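PDB 3LET: protein adenylyltransferase VopS from Vibrio parahaemolyticus, which transfers AMP from ATP to a threonine of the host Rho GTPases RhoA, Rac and Cdc42, blocking effector binding and actin assembly in infected cells. Local coordinates for residues A[137-141]-A[309-313]. Coordinates in Å, arbitrary orientation, origin at the centre of the assembly. Numbering follows the deposited sequence.
Sequences HIEGL and SLHGI
The imidazole of His137 lies with one face over Gly312 CA, a CH-pi contact with CA 3.8 Å from the ring centroid. His137 lies on helix 113-139; its t rotamer (chi1 176°, chi2 78°) carries the ring to the C-terminal end of helix 304-311. There His137 NE2 donates to Leu310 O at 3.0 Å and, weakly, to Ser309 O, also at 3.0 Å. Both carbonyls sit near the ring plane. The CA atoms of His137 and Gly312 are 6.8 Å apart. Gly312 leaves the helix with phi/psi 70/10; a CB here would clash with the ring. Just beyond, Ile313 N donates a hydrogen bond to His311 ND1 (3.1 Å). Four residues on from His137, Leu141 CD1 meets Leu310 CD2 at 4.0 Å. Ala269 and Phe268 of helix 260-274 adjoin these two leucines. The contact ties the long N-terminal-region helix to the end of the Fido region. The His311 side chain is about 6 Å from that of Arg286, which probably binds ATP. Donation to main-chain carbonyls at the helix end implies that NE2 carries a hydrogen.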
ATOM      1  N   HIS A 137       2.807 -14.514   6.215  1.00 17.72           N
ATOM      2  CA  HIS A 137       1.580 -15.278   6.043  1.00 20.31           C
ATOM      3  C   HIS A 137       1.230 -15.449   4.556  1.00 25.43           C
ATOM      4  O   HIS A 137       0.928 -16.549   4.085  1.00 18.05           O
ATOM      5  CB  HIS A 137       0.396 -14.614   6.723  1.00 18.11           C
ATOM      6  CG  HIS A 137      -0.889 -15.337   6.463  1.00 24.36           C
ATOM      7  ND1 HIS A 137      -1.225 -16.502   7.123  1.00 23.47           N
ATOM      8  CD2 HIS A 137      -1.869 -15.127   5.553  1.00 25.96           C
ATOM      9  CE1 HIS A 137      -2.381 -16.948   6.668  1.00 34.93           C
ATOM     10  NE2 HIS A 137      -2.791 -16.136   5.707  1.00 24.51           N
ATOM     11  N   ILE A 138       1.246 -14.337   3.833  1.00 17.59           N
ATOM     12  CA  ILE A 138       0.778 -14.317   2.452  1.00 14.31           C
ATOM     13  C   ILE A 138       1.706 -15.078   1.511  1.00 20.51           C
ATOM     14  O   ILE A 138       1.241 -15.912   0.752  1.00 20.03           O
ATOM     15  CB  ILE A 138       0.532 -12.868   1.981  1.00 13.56           C
ATOM     16  CG1 ILE A 138      -0.634 -12.305   2.793  1.00 15.87           C
ATOM     17  CG2 ILE A 138       0.216 -12.846   0.493  1.00 21.30           C
ATOM     18  CD1 ILE A 138      -0.802 -10.810   2.728  1.00 15.91           C
ATOM     19  N   GLU A 139       3.009 -14.827   1.576  1.00 14.55           N
ATOM     20  CA  GLU A 139       3.961 -15.558   0.743  1.00 13.60           C
ATOM     21  C   GLU A 139       4.081 -17.026   1.204  1.00 20.49           C
ATOM     22  O   GLU A 139       4.410 -17.899   0.409  1.00 23.58           O
ATOM     23  CB  GLU A 139       5.317 -14.849   0.721  1.00 17.67           C
ATOM     24  CG  GLU A 139       5.218 -13.470   0.051  1.00 22.96           C
ATOM     25  CD  GLU A 139       6.569 -12.803  -0.223  1.00 35.66           C
ATOM     26  OE1 GLU A 139       7.622 -13.366   0.149  1.00 26.41           O
ATOM     27  OE2 GLU A 139       6.572 -11.705  -0.824  1.00 19.46           O
ATOM     28  N   GLY A 140       3.755 -17.290   2.465  1.00 22.17           N
ATOM     29  CA  GLY A 140       3.657 -18.654   2.973  1.00 23.40           C
ATOM     30  C   GLY A 140       2.640 -19.527   2.233  1.00 24.91           C
ATOM     31  O   GLY A 140       2.753 -20.757   2.281  1.00 24.19           O
ATOM     32  N   LEU A 141       1.642 -18.923   1.572  1.00 23.27           N
ATOM     33  CA  LEU A 141       0.607 -19.691   0.881  1.00 20.22           C
ATOM     34  C   LEU A 141       1.208 -20.407  -0.334  1.00 30.17           C
ATOM     35  O   LEU A 141       0.747 -21.464  -0.744  1.00 30.99           O
ATOM     36  CB  LEU A 141      -0.552 -18.783   0.429  1.00 16.13           C
ATOM     37  CG  LEU A 141      -1.313 -18.022   1.511  1.00 21.04           C
ATOM     38  CD1 LEU A 141      -2.280 -17.007   0.882  1.00 25.49           C
ATOM     39  CD2 LEU A 141      -2.062 -19.005   2.405  1.00 26.37           C
ATOM     40  N   SER A 309      -8.351 -18.164   6.317  1.00 15.76           N
ATOM     41  CA  SER A 309      -7.042 -18.792   6.124  1.00 21.73           C
ATOM     42  C   SER A 309      -6.176 -18.107   5.088  1.00 28.32           C
ATOM     43  O   SER A 309      -4.951 -18.116   5.207  1.00 20.16           O
ATOM     44  CB  SER A 309      -7.202 -20.241   5.682  1.00 27.97           C
ATOM     45  OG  SER A 309      -7.461 -21.050   6.794  1.00 37.02           O
ATOM     46  N   LEU A 310      -6.792 -17.548   4.052  1.00 21.15           N
ATOM     47  CA  LEU A 310      -6.011 -16.898   2.996  1.00 16.30           C
ATOM     48  C   LEU A 310      -5.498 -15.543   3.439  1.00 13.52           C
ATOM     49  O   LEU A 310      -4.301 -15.258   3.308  1.00 19.54           O
ATOM     50  CB  LEU A 310      -6.846 -16.733   1.700  1.00 12.16           C
ATOM     51  CG  LEU A 310      -7.128 -18.069   1.013  1.00 15.83           C
ATOM     52  CD1 LEU A 310      -8.233 -17.873  -0.023  1.00 16.25           C
ATOM     53  CD2 LEU A 310      -5.879 -18.676   0.353  1.00 13.12           C
ATOM     54  N   HIS A 311      -6.380 -14.687   3.940  1.00 12.50           N
ATOM     55  CA  HIS A 311      -5.914 -13.308   4.180  1.00 12.74           C
ATOM     56  C   HIS A 311      -5.241 -13.191   5.541  1.00 13.46           C
ATOM     57  O   HIS A 311      -4.420 -12.311   5.746  1.00 20.47           O
ATOM     58  CB  HIS A 311      -7.020 -12.256   4.004  1.00 15.39           C
ATOM     59  CG  HIS A 311      -8.254 -12.483   4.827  1.00 16.88           C
ATOM     60  ND1 HIS A 311      -8.242 -12.520   6.200  1.00 20.12           N
ATOM     61  CD2 HIS A 311      -9.556 -12.580   4.459  1.00 14.73           C
ATOM     62  CE1 HIS A 311      -9.478 -12.675   6.648  1.00 19.77           C
ATOM     63  NE2 HIS A 311     -10.295 -12.714   5.611  1.00 23.17           N
ATOM     64  N   GLY A 312      -5.558 -14.114   6.437  1.00 17.94           N
ATOM     65  CA  GLY A 312      -4.885 -14.196   7.730  1.00 24.02           C
ATOM     66  C   GLY A 312      -5.170 -13.085   8.723  1.00 31.66           C
ATOM     67  O   GLY A 312      -4.493 -12.976   9.747  1.00 31.02           O
ATOM     68  N   ILE A 313      -6.152 -12.245   8.420  1.00 21.00           N
ATOM     69  CA  ILE A 313      -6.483 -11.116   9.270  1.00 27.89           C
ATOM     70  C   ILE A 313      -7.324 -11.609  10.439  1.00 38.43           C
ATOM     71  O   ILE A 313      -8.292 -12.325  10.244  1.00 35.34           O
ATOM     72  CB  ILE A 313      -7.269 -10.042   8.498  1.00 30.94           C
ATOM     73  CG1 ILE A 313      -6.494  -9.607   7.245  1.00 31.45           C
ATOM     74  CG2 ILE A 313      -7.572  -8.856   9.397  1.00 42.14           C
ATOM     75  CD1 ILE A 313      -5.042  -9.222   7.525  1.00 47.67           C
TER